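Local coordinates for angiopoietin-related protein 3 (PDB 6EUA) that raises plasma triglycerides by inhibiting lipoprotein lipase and, through the fibrinogen-like C-terminal domain described here, mediates endothelial cell adhesion, at residues A[128-133]-A[141-146]; A[95-100]-A[111-116]; A[134-139]-A[199-204]; A[146-151]-A[168-173]. All coordinates share one frame; numbering follows the deposited sequence.

Contact 1 (A[128-133]-A[141-146]); sequences HLVAIT and PENKDL
The imidazole of His128 lies slantwise against the loop backbone at Asn143 and Lys144, its NE2 3.4 Å from Asn143 CA and its CD2 3.6 Å from Lys144 O. CG anti to the backbone N carries the ring there, and its plane is tilted 58° from the Asn143 amide, whose OD1 touches Val130 CG2 at 3.4 Å. The second flat group, the Glu142 carboxylate, is met from above its plane: Ala131 N donates to Glu142 OE1 at 2.8 Å, approaching 66° out of that plane. OE2 lies near Ala131 CB and accepts a weak hydrogen bond from Asn138 ND2. An alanine in place of Glu142 removes the acceptor of Ala131 N and the weak partner of Asn138 ND2, and would probably loosen the loop's hold on the strand. Between these two side chains, Asn143 N points almost straight at Leu129 O (2.9 Å), nearly along the C=O axis. A water accepts a hydrogen bond from Leu129 N at 2.8 Å and has Pro141 O and Lys144 O close by as acceptors. The buried Leu129 and Leu146 meet CD1 to CD1 at 4.2 Å. The loop lies along the edge of strand 127-134 that is not bonded to strand 109-118. A backbone amide, a carboxylate and a water hold it there, so Leu129 N, Leu129 O and Ala131 N find partners in the loop and the water.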
# COMPACT_ATOMS: atom_id res chain seq x y z
N HIS A 128 -14.14 -28.14 1.61
CA HIS A 128 -14.86 -28.85 2.66
C HIS A 128 -14.65 -28.10 3.98
O HIS A 128 -13.53 -28.08 4.50
CB HIS A 128 -14.39 -30.30 2.76
CG HIS A 128 -15.13 -31.12 3.77
ND1 HIS A 128 -14.61 -31.41 5.02
CD2 HIS A 128 -16.34 -31.73 3.72
CE1 HIS A 128 -15.48 -32.14 5.70
NE2 HIS A 128 -16.53 -32.35 4.93
N LEU A 129 -15.71 -27.50 4.51
CA LEU A 129 -15.63 -26.64 5.69
C LEU A 129 -16.36 -27.23 6.89
O LEU A 129 -17.40 -27.89 6.74
CB LEU A 129 -16.24 -25.25 5.44
CG LEU A 129 -15.87 -24.37 4.26
CD1 LEU A 129 -16.88 -23.24 4.11
CD2 LEU A 129 -14.50 -23.82 4.48
N VAL A 130 -15.84 -26.94 8.08
CA VAL A 130 -16.52 -27.19 9.34
C VAL A 130 -16.37 -25.94 10.20
O VAL A 130 -15.25 -25.47 10.42
CB VAL A 130 -15.95 -28.42 10.08
CG1 VAL A 130 -16.61 -28.56 11.45
CG2 VAL A 130 -16.13 -29.68 9.25
N ALA A 131 -17.48 -25.40 10.70
CA ALA A 131 -17.43 -24.17 11.48
C ALA A 131 -16.85 -24.42 12.88
O ALA A 131 -17.15 -25.43 13.52
CB ALA A 131 -18.82 -23.53 11.59
N ILE A 132 -16.03 -23.47 13.35
CA ILE A 132 -15.40 -23.59 14.66
C ILE A 132 -15.95 -22.55 15.63
O ILE A 132 -16.59 -22.90 16.62
CB ILE A 132 -13.87 -23.45 14.57
CG1 ILE A 132 -13.29 -24.35 13.50
CG2 ILE A 132 -13.24 -23.68 15.95
CD1 ILE A 132 -11.83 -24.05 13.23
N THR A 133 -15.65 -21.28 15.37
CA THR A 133 -16.08 -20.16 16.20
C THR A 133 -16.60 -19.03 15.31
O THR A 133 -16.47 -19.06 14.09
CB THR A 133 -14.95 -19.63 17.11
OG1 THR A 133 -13.92 -19.04 16.30
CG2 THR A 133 -14.35 -20.75 17.95
N PRO A 141 -22.90 -24.19 3.62
CA PRO A 141 -23.15 -25.57 4.06
C PRO A 141 -21.88 -26.22 4.60
O PRO A 141 -20.82 -26.16 3.98
CB PRO A 141 -23.64 -26.27 2.79
CG PRO A 141 -24.18 -25.16 1.93
CD PRO A 141 -23.31 -23.97 2.22
N GLU A 142 -22.00 -26.86 5.76
CA GLU A 142 -20.88 -27.53 6.39
C GLU A 142 -20.87 -29.02 6.06
O GLU A 142 -21.91 -29.63 5.78
CB GLU A 142 -20.92 -27.36 7.91
CG GLU A 142 -20.86 -25.94 8.41
CD GLU A 142 -20.86 -25.86 9.93
OE1 GLU A 142 -20.04 -26.58 10.56
OE2 GLU A 142 -21.69 -25.11 10.50
N ASN A 143 -19.67 -29.62 6.12
CA ASN A 143 -19.48 -31.06 5.95
C ASN A 143 -19.93 -31.55 4.58
O ASN A 143 -20.37 -32.70 4.43
CB ASN A 143 -20.17 -31.84 7.07
CG ASN A 143 -19.41 -31.77 8.36
OD1 ASN A 143 -18.24 -32.16 8.43
ND2 ASN A 143 -20.05 -31.24 9.40
N LYS A 144 -19.85 -30.67 3.59
CA LYS A 144 -20.24 -30.96 2.22
C LYS A 144 -19.10 -30.57 1.29
O LYS A 144 -18.35 -29.62 1.55
CB LYS A 144 -21.51 -30.20 1.82
CG LYS A 144 -22.64 -30.29 2.84
CD LYS A 144 -23.60 -31.39 2.49
CE LYS A 144 -24.58 -31.66 3.63
NZ LYS A 144 -24.46 -33.07 4.13
N ASP A 145 -18.98 -31.31 0.18
CA ASP A 145 -18.03 -30.98 -0.87
C ASP A 145 -18.57 -29.81 -1.69
O ASP A 145 -19.59 -29.95 -2.38
CB ASP A 145 -17.77 -32.20 -1.76
CG ASP A 145 -17.02 -33.30 -1.03
OD1 ASP A 145 -17.22 -34.49 -1.36
OD2 ASP A 145 -16.22 -32.97 -0.13
N LEU A 146 -17.91 -28.66 -1.62
CA LEU A 146 -18.34 -27.46 -2.33
C LEU A 146 -17.47 -27.23 -3.56
O LEU A 146 -16.26 -27.05 -3.44
CB LEU A 146 -18.29 -26.24 -1.42
CG LEU A 146 -18.99 -26.43 -0.08
CD1 LEU A 146 -18.54 -25.36 0.87
CD2 LEU A 146 -20.49 -26.39 -0.30
O HOH W 1 -18.34 -27.83 3.50

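Contact 2 (A[95-100]-A[111-116]); sequences NYVLRI and YIEYSF
Arg99 reaches across to Tyr111 and Glu113 as an extended chain. Its guanidinium lies nearly parallel to the phenol ring, the planes 11° apart, with Tyr111 CB over one face and 3.6 Å from Arg99 CZ. At the guanidinium edge, in its plane, Glu113 OE2 stands 3.4 Å from Arg99 NH1, a salt bridge with a weak hydrogen bond; the carboxylate is turned 76° against the guanidinium. On the opposite face of the sheet, Phe116 takes the crowded position between its backbone N and carbonyl carbon, which folds the ring back across the partner strand. Its CD1 comes 3.3 Å from Tyr96 O and 3.5 Å from Leu98 CB, while CZ packs on Tyr96 CB at 3.5 Å. Further along this face, Tyr114 runs beside Leu98, and its CE1 touches Ile100 CD1 at 3.7 Å. These side chains are set in register by a beta hairpin, strands 96-104 and 109-118, whose short segments run antiparallel at 157°. Tyr96 with Phe116, Leu98 with Tyr114 and Ile100 with Ile112 are hydrogen-bonded pairs, each joined by two N-H to O bonds; Arg99 with Glu113 is a non-hydrogen-bonded pair, which brings their CA atoms to 4.3 Å. Farther out, Glu101 holds Arg99 NH2 in a salt bridge and Asn138 OD1 bonds Tyr114 OH. Strands 213-220 and 127-134 flank the hairpin, and helix 84-91 packs on Tyr96 and Phe116.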
# COMPACT_ATOMS: atom_id res chain seq x y z
N ASN A 95 -4.66 -29.45 6.63
CA ASN A 95 -5.84 -28.87 7.27
C ASN A 95 -5.51 -27.42 7.63
O ASN A 95 -4.54 -27.16 8.35
CB ASN A 95 -6.21 -29.70 8.50
CG ASN A 95 -7.41 -29.16 9.27
OD1 ASN A 95 -8.35 -28.61 8.68
ND2 ASN A 95 -7.40 -29.35 10.57
N TYR A 96 -6.26 -26.47 7.08
CA TYR A 96 -6.04 -25.05 7.32
C TYR A 96 -7.28 -24.45 7.98
O TYR A 96 -8.36 -25.05 8.01
CB TYR A 96 -5.74 -24.28 6.02
CG TYR A 96 -4.29 -23.91 5.77
CD1 TYR A 96 -3.32 -24.89 5.64
CD2 TYR A 96 -3.89 -22.57 5.64
CE1 TYR A 96 -2.00 -24.56 5.39
CE2 TYR A 96 -2.56 -22.23 5.38
CZ TYR A 96 -1.62 -23.24 5.27
OH TYR A 96 -0.29 -22.96 5.03
N VAL A 97 -7.12 -23.23 8.48
CA VAL A 97 -8.17 -22.48 9.17
C VAL A 97 -8.56 -21.31 8.29
O VAL A 97 -7.70 -20.55 7.84
CB VAL A 97 -7.69 -21.99 10.55
CG1 VAL A 97 -8.73 -21.06 11.21
CG2 VAL A 97 -7.32 -23.17 11.44
N LEU A 98 -9.86 -21.17 8.03
CA LEU A 98 -10.37 -20.05 7.24
C LEU A 98 -11.13 -19.09 8.14
O LEU A 98 -12.03 -19.51 8.87
CB LEU A 98 -11.27 -20.53 6.10
CG LEU A 98 -12.10 -19.44 5.38
CD1 LEU A 98 -11.25 -18.66 4.39
CD2 LEU A 98 -13.34 -20.01 4.69
N ARG A 99 -10.79 -17.80 8.06
CA ARG A 99 -11.51 -16.77 8.79
C ARG A 99 -12.19 -15.85 7.79
O ARG A 99 -11.57 -15.41 6.82
CB ARG A 99 -10.58 -15.97 9.71
CG ARG A 99 -11.24 -14.74 10.36
CD ARG A 99 -10.35 -14.18 11.44
NE ARG A 99 -10.85 -12.89 11.92
CZ ARG A 99 -11.30 -12.69 13.14
NH1 ARG A 99 -11.30 -13.69 14.01
NH2 ARG A 99 -11.76 -11.49 13.50
N ILE A 100 -13.48 -15.62 8.01
CA ILE A 100 -14.25 -14.70 7.18
C ILE A 100 -14.61 -13.50 8.05
O ILE A 100 -15.17 -13.67 9.14
CB ILE A 100 -15.50 -15.37 6.59
CG1 ILE A 100 -15.08 -16.39 5.52
CG2 ILE A 100 -16.48 -14.33 6.03
CD1 ILE A 100 -16.22 -17.23 4.98
N TYR A 111 -17.19 -11.98 12.39
CA TYR A 111 -16.21 -12.94 11.93
C TYR A 111 -16.73 -14.35 12.14
O TYR A 111 -17.59 -14.60 12.99
CB TYR A 111 -14.86 -12.79 12.65
CG TYR A 111 -14.85 -13.41 14.03
CD1 TYR A 111 -14.32 -14.67 14.25
CD2 TYR A 111 -15.41 -12.73 15.11
CE1 TYR A 111 -14.33 -15.24 15.52
CE2 TYR A 111 -15.43 -13.29 16.38
CZ TYR A 111 -14.88 -14.55 16.57
OH TYR A 111 -14.89 -15.11 17.83
N ILE A 112 -16.19 -15.28 11.36
CA ILE A 112 -16.44 -16.70 11.57
C ILE A 112 -15.23 -17.47 11.08
O ILE A 112 -14.61 -17.11 10.07
CB ILE A 112 -17.76 -17.15 10.89
CG1 ILE A 112 -17.97 -18.66 11.05
CG2 ILE A 112 -17.84 -16.70 9.45
CD1 ILE A 112 -19.38 -19.12 10.62
N GLU A 113 -14.87 -18.51 11.82
CA GLU A 113 -13.74 -19.35 11.48
C GLU A 113 -14.22 -20.76 11.19
O GLU A 113 -15.18 -21.25 11.80
CB GLU A 113 -12.69 -19.34 12.59
CG GLU A 113 -12.06 -17.98 12.79
CD GLU A 113 -10.77 -18.03 13.60
OE1 GLU A 113 -10.31 -19.14 13.92
OE2 GLU A 113 -10.24 -16.94 13.93
N TYR A 114 -13.55 -21.40 10.23
CA TYR A 114 -13.81 -22.77 9.83
C TYR A 114 -12.50 -23.52 9.73
O TYR A 114 -11.45 -22.94 9.42
CB TYR A 114 -14.49 -22.90 8.47
CG TYR A 114 -15.65 -22.00 8.17
CD1 TYR A 114 -15.47 -20.64 7.91
CD2 TYR A 114 -16.95 -22.52 8.13
CE1 TYR A 114 -16.55 -19.83 7.62
CE2 TYR A 114 -18.03 -21.71 7.85
CZ TYR A 114 -17.83 -20.37 7.60
OH TYR A 114 -18.93 -19.58 7.30
N SER A 115 -12.58 -24.83 9.94
CA SER A 115 -11.52 -25.77 9.58
C SER A 115 -11.85 -26.33 8.21
O SER A 115 -12.97 -26.80 7.98
CB SER A 115 -11.42 -26.88 10.63
OG SER A 115 -10.68 -27.99 10.15
N PHE A 116 -10.87 -26.29 7.29
CA PHE A 116 -11.16 -26.69 5.92
C PHE A 116 -10.03 -27.50 5.30
O PHE A 116 -8.90 -27.53 5.80
CB PHE A 116 -11.50 -25.49 5.00
CG PHE A 116 -10.31 -24.67 4.58
CD1 PHE A 116 -9.85 -23.63 5.37
CD2 PHE A 116 -9.68 -24.92 3.37
CE1 PHE A 116 -8.76 -22.86 4.97
CE2 PHE A 116 -8.58 -24.16 2.97
CZ PHE A 116 -8.12 -23.14 3.76

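Contact 3 (A[134-139]-A[199-204]); sequences GNVPNA and LSWKSQ
CG of Trp201 stands anti to the backbone N (chi1 179°), and a near-perpendicular second torsion swings the indole out from strand 199-202 to meet the loop 134-139. The ring is gripped in two ways. In its plane, Trp201 NE1 donates to Pro137 O at 3.1 Å, a nearly straight bond of 166° that runs close to the carbonyl axis. Over one face sits the methyl of Ala139, a CH-pi contact with CB 3.6 Å from the centroid of the six-membered ring and 20° off the normal. Ala139 CB is also 3.1 Å from Lys202 O, so it is wedged between indole and backbone. A glycine in place of Trp201 takes away the donor to Pro137 O and the ring face under Ala139 CB, and would probably let the loop come away from strand 199-202. Past the indole, Gln204 N donates to Asn138 O at 3.3 Å, while Pro137 CB and Ser203 CB pack tightly at 3.5 Å. Ser203 OG is turned to Arg207 O. The Asn138 amide is engaged by other partners: ND2 bonds Ile140 O, and OD1 bonds Tyr114 OH. The contact ties the loop leaving the main sheet to a separate two-stranded sheet of the fibrinogen-like domain. Strand 208-211 pairs with 199-202 and sets Tyr209 against Val136 and Pro137, while the Trp201 indole packs onto Ile100 and Leu102 of strand 96-104 and Tyr114 of strand 109-118.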
# COMPACT_ATOMS: atom_id res chain seq x y z
N GLY A 134 -17.18 -18.03 15.96
CA GLY A 134 -17.61 -16.82 15.30
C GLY A 134 -18.70 -16.12 16.09
O GLY A 134 -19.33 -16.68 16.97
N ASN A 135 -18.91 -14.84 15.75
CA ASN A 135 -20.01 -14.07 16.33
C ASN A 135 -21.11 -13.79 15.31
O ASN A 135 -21.97 -12.94 15.55
CB ASN A 135 -19.50 -12.76 16.93
CG ASN A 135 -18.75 -11.89 15.93
OD1 ASN A 135 -18.97 -11.98 14.72
ND2 ASN A 135 -17.86 -11.04 16.44
N VAL A 136 -21.09 -14.48 14.18
CA VAL A 136 -22.12 -14.39 13.15
C VAL A 136 -22.43 -15.81 12.72
O VAL A 136 -21.51 -16.63 12.55
CB VAL A 136 -21.66 -13.49 11.98
CG1 VAL A 136 -20.62 -14.17 11.09
CG2 VAL A 136 -22.85 -13.02 11.16
N PRO A 137 -23.70 -16.18 12.58
CA PRO A 137 -24.03 -17.56 12.21
C PRO A 137 -23.49 -17.90 10.82
O PRO A 137 -23.22 -17.02 9.99
CB PRO A 137 -25.56 -17.59 12.23
CG PRO A 137 -25.98 -16.37 13.00
CD PRO A 137 -24.90 -15.35 12.77
N ASN A 138 -23.30 -19.19 10.60
CA ASN A 138 -22.77 -19.68 9.34
C ASN A 138 -23.83 -19.62 8.25
O ASN A 138 -25.00 -19.90 8.49
CB ASN A 138 -22.27 -21.12 9.51
CG ASN A 138 -21.69 -21.68 8.23
OD1 ASN A 138 -21.01 -20.99 7.49
ND2 ASN A 138 -21.97 -22.94 7.97
N ALA A 139 -23.39 -19.26 7.03
CA ALA A 139 -24.25 -19.26 5.85
C ALA A 139 -23.82 -20.27 4.80
O ALA A 139 -24.54 -20.43 3.80
CB ALA A 139 -24.27 -17.86 5.21
N LEU A 199 -23.05 -6.67 -0.43
CA LEU A 199 -23.19 -8.11 -0.57
C LEU A 199 -24.13 -8.66 0.50
O LEU A 199 -24.55 -7.95 1.41
CB LEU A 199 -21.82 -8.78 -0.49
CG LEU A 199 -20.86 -8.27 -1.58
CD1 LEU A 199 -19.44 -8.41 -1.12
CD2 LEU A 199 -21.10 -9.03 -2.92
N SER A 200 -24.45 -9.94 0.37
CA SER A 200 -25.44 -10.57 1.24
C SER A 200 -24.86 -11.80 1.92
O SER A 200 -24.12 -12.57 1.31
CB SER A 200 -26.69 -10.96 0.46
OG SER A 200 -27.18 -9.87 -0.30
N TRP A 201 -25.23 -11.99 3.19
CA TRP A 201 -24.80 -13.14 3.99
C TRP A 201 -26.01 -13.62 4.79
O TRP A 201 -26.31 -13.10 5.87
CB TRP A 201 -23.63 -12.78 4.89
CG TRP A 201 -23.14 -13.90 5.74
CD1 TRP A 201 -23.55 -14.20 7.02
CD2 TRP A 201 -22.13 -14.86 5.41
NE1 TRP A 201 -22.85 -15.29 7.49
CE2 TRP A 201 -21.97 -15.71 6.53
CE3 TRP A 201 -21.35 -15.09 4.26
CZ2 TRP A 201 -21.07 -16.78 6.53
CZ3 TRP A 201 -20.45 -16.14 4.27
CH2 TRP A 201 -20.32 -16.98 5.40
N LYS A 202 -26.70 -14.63 4.25
CA LYS A 202 -27.94 -15.14 4.83
C LYS A 202 -27.63 -16.42 5.59
O LYS A 202 -27.32 -17.45 4.98
CB LYS A 202 -28.99 -15.37 3.76
CG LYS A 202 -30.40 -15.59 4.30
CD LYS A 202 -30.75 -17.07 4.36
CE LYS A 202 -30.63 -17.72 3.00
NZ LYS A 202 -31.31 -16.92 1.94
N SER A 203 -27.72 -16.36 6.91
CA SER A 203 -27.39 -17.52 7.71
C SER A 203 -28.51 -18.55 7.65
O SER A 203 -29.58 -18.34 7.07
CB SER A 203 -27.13 -17.10 9.15
OG SER A 203 -28.17 -16.27 9.62
N GLN A 204 -28.25 -19.69 8.29
CA GLN A 204 -29.16 -20.83 8.24
C GLN A 204 -30.52 -20.49 8.83
O GLN A 204 -31.56 -20.95 8.33
CB GLN A 204 -28.51 -22.01 8.97
CG GLN A 204 -27.55 -21.56 10.07
CD GLN A 204 -26.65 -22.68 10.58
OE1 GLN A 204 -26.39 -23.65 9.87
NE2 GLN A 204 -26.16 -22.53 11.80

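Contact 4 (A[146-151]-A[168-173])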
# COMPACT_ATOMS: atom_id res chain seq x y z
N LEU A 146 -17.91 -28.66 -1.62
CA LEU A 146 -18.34 -27.46 -2.33
C LEU A 146 -17.47 -27.23 -3.56
O LEU A 146 -16.26 -27.05 -3.44
CB LEU A 146 -18.29 -26.24 -1.42
CG LEU A 146 -18.99 -26.43 -0.08
CD1 LEU A 146 -18.54 -25.36 0.87
CD2 LEU A 146 -20.49 -26.39 -0.30
N VAL A 147 -18.10 -27.19 -4.73
CA VAL A 147 -17.41 -27.08 -6.00
C VAL A 147 -17.38 -25.62 -6.44
O VAL A 147 -18.40 -24.93 -6.40
CB VAL A 147 -18.10 -27.95 -7.07
CG1 VAL A 147 -17.46 -27.73 -8.42
CG2 VAL A 147 -18.06 -29.40 -6.67
N PHE A 148 -16.21 -25.16 -6.87
CA PHE A 148 -16.06 -23.79 -7.37
C PHE A 148 -16.57 -23.68 -8.80
O PHE A 148 -16.34 -24.56 -9.63
CB PHE A 148 -14.60 -23.36 -7.32
CG PHE A 148 -14.41 -21.88 -7.21
CD1 PHE A 148 -14.42 -21.26 -5.96
CD2 PHE A 148 -14.20 -21.11 -8.35
CE1 PHE A 148 -14.22 -19.89 -5.85
CE2 PHE A 148 -14.00 -19.73 -8.24
CZ PHE A 148 -14.00 -19.12 -6.98
N SER A 149 -17.24 -22.56 -9.09
CA SER A 149 -17.75 -22.30 -10.43
C SER A 149 -17.63 -20.81 -10.73
O SER A 149 -17.74 -19.97 -9.83
CB SER A 149 -19.21 -22.74 -10.56
OG SER A 149 -19.29 -24.16 -10.48
N THR A 150 -17.43 -20.50 -12.01
CA THR A 150 -17.42 -19.13 -12.53
C THR A 150 -18.48 -19.00 -13.63
O THR A 150 -19.16 -19.97 -13.98
CB THR A 150 -16.03 -18.75 -13.05
OG1 THR A 150 -15.62 -19.71 -14.03
CG2 THR A 150 -15.03 -18.72 -11.90
N TRP A 151 -18.64 -17.78 -14.16
CA TRP A 151 -19.69 -17.55 -15.16
C TRP A 151 -19.44 -18.34 -16.43
O TRP A 151 -20.39 -18.69 -17.14
CB TRP A 151 -19.84 -16.06 -15.48
CG TRP A 151 -18.73 -15.46 -16.32
CD1 TRP A 151 -17.63 -14.79 -15.86
CD2 TRP A 151 -18.61 -15.47 -17.76
NE1 TRP A 151 -16.84 -14.38 -16.91
CE2 TRP A 151 -17.41 -14.79 -18.08
CE3 TRP A 151 -19.39 -15.99 -18.79
CZ2 TRP A 151 -16.99 -14.61 -19.40
CZ3 TRP A 151 -18.97 -15.82 -20.10
CH2 TRP A 151 -17.77 -15.13 -20.39
N GLY A 168 -17.12 -15.93 -8.89
CA GLY A 168 -16.64 -17.29 -8.66
C GLY A 168 -16.76 -17.66 -7.19
O GLY A 168 -16.27 -16.94 -6.32
N TRP A 169 -17.39 -18.80 -6.93
CA TRP A 169 -17.71 -19.20 -5.57
C TRP A 169 -17.88 -20.71 -5.48
O TRP A 169 -18.04 -21.40 -6.50
CB TRP A 169 -18.99 -18.51 -5.06
CG TRP A 169 -19.13 -18.51 -3.56
CD1 TRP A 169 -20.16 -19.07 -2.80
CD2 TRP A 169 -18.22 -17.93 -2.62
NE1 TRP A 169 -19.92 -18.86 -1.46
CE2 TRP A 169 -18.75 -18.16 -1.32
CE3 TRP A 169 -17.01 -17.22 -2.74
CZ2 TRP A 169 -18.09 -17.72 -0.17
CZ3 TRP A 169 -16.38 -16.77 -1.59
CH2 TRP A 169 -16.91 -17.02 -0.32
N TRP A 170 -17.86 -21.21 -4.25
CA TRP A 170 -18.03 -22.64 -3.97
C TRP A 170 -19.50 -22.93 -3.69
O TRP A 170 -20.14 -22.20 -2.92
CB TRP A 170 -17.18 -23.05 -2.77
CG TRP A 170 -15.66 -23.03 -2.96
CD1 TRP A 170 -14.88 -24.04 -3.48
CD2 TRP A 170 -14.75 -21.98 -2.59
NE1 TRP A 170 -13.55 -23.67 -3.46
CE2 TRP A 170 -13.44 -22.42 -2.92
CE3 TRP A 170 -14.92 -20.72 -2.01
CZ2 TRP A 170 -12.31 -21.64 -2.69
CZ3 TRP A 170 -13.79 -19.94 -1.77
CH2 TRP A 170 -12.50 -20.40 -2.13
N TRP A 171 -20.03 -23.99 -4.30
CA TRP A 171 -21.47 -24.23 -4.26
C TRP A 171 -21.76 -25.70 -3.99
O TRP A 171 -20.95 -26.58 -4.28
CB TRP A 171 -22.17 -23.82 -5.56
CG TRP A 171 -22.14 -22.33 -5.81
CD1 TRP A 171 -21.41 -21.66 -6.76
CD2 TRP A 171 -22.87 -21.32 -5.09
NE1 TRP A 171 -21.64 -20.30 -6.67
CE2 TRP A 171 -22.53 -20.07 -5.65
CE3 TRP A 171 -23.76 -21.35 -4.01
CZ2 TRP A 171 -23.05 -18.87 -5.18
CZ3 TRP A 171 -24.29 -20.16 -3.55
CH2 TRP A 171 -23.93 -18.93 -4.13
N HIS A 172 -22.94 -25.93 -3.43
CA HIS A 172 -23.56 -27.24 -3.33
C HIS A 172 -25.03 -27.03 -3.65
O HIS A 172 -25.51 -25.90 -3.70
CB HIS A 172 -23.34 -27.84 -1.93
CG HIS A 172 -24.23 -28.99 -1.59
ND1 HIS A 172 -24.82 -29.12 -0.35
CD2 HIS A 172 -24.57 -30.10 -2.28
CE1 HIS A 172 -25.52 -30.23 -0.31
NE2 HIS A 172 -25.40 -30.84 -1.48
N ASP A 173 -25.75 -28.14 -3.91
CA ASP A 173 -27.18 -28.08 -4.24
C ASP A 173 -27.99 -27.23 -3.27
O ASP A 173 -29.02 -26.68 -3.65
CB ASP A 173 -27.77 -29.50 -4.26
CG ASP A 173 -26.81 -30.54 -4.80
OD1 ASP A 173 -26.62 -31.58 -4.14
OD2 ASP A 173 -26.25 -30.32 -5.89
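Two short strands, 147-149 and 169-171, run antiparallel with strong twist, 133° between their directions, and bond through the pairs Val147 with Trp171 and Ser149 with Trp169; one of these bonds, Trp171 N to Val147 O at 2.8 Å, comes from above the carbonyl plane. Between them, Phe148 and Trp170 form a non-hydrogen-bonded pair and put their rings on one face of the sheet. Phe148 CG is anti to its backbone N, whereas Trp170 CG is anti to its carbonyl carbon, and the rings meet in a T-shaped stack: the phenyl edge points into the indole face, planes 77° apart and the phenyl 4.8 Å from the five-membered ring, centroid to centroid. CD1 of Phe148 does the touching, 3.4 Å from Trp170 CE2. Leu146 O lies at the indole edge, 3.3 Å from Trp170 CD1, and Leu146 CB packs on Trp170 CB at 3.6 Å. Leu146 CD2 reaches His172 CB, also at 3.6 Å. Trp170 NE1, buried with its ring, is satisfied by Tyr125 O. The other face carries Val147, Ser149, Trp169 and Trp171, with Trp169 CD1 over the Trp171 indole. Leu84 of helix 84-91 touches both Phe148 and Trp170, and Trp66 of helix 66-71 touches Phe148. This is a small antiparallel two-stranded sheet within the fibrinogen C-terminal domain; the connection between its strands contains Cys161, whose disulfide partner Cys175 follows just after 168-173.

From the N terminus, contact 2 comes first, pairing 95-100 with 111-116 in the hairpin of strands 96-104 and 109-118 within the large antiparallel sheet. Contact 1 follows in series and folds the chain after strand 127-134 back onto that strand, which neighbours strand 109-118 of contact 2. Contact 3 opens inside the loop that contact 1 closes, at residues 134-139, and does not close until 199-204, so the two cross. Contact 4 begins at Leu146, which it shares with contact 1, and is nested wholly within the long loop of contact 3. The main sheet is thereby joined through 134-146 to two small sheets, one at 147-149 with 169-171, the other containing 199-202.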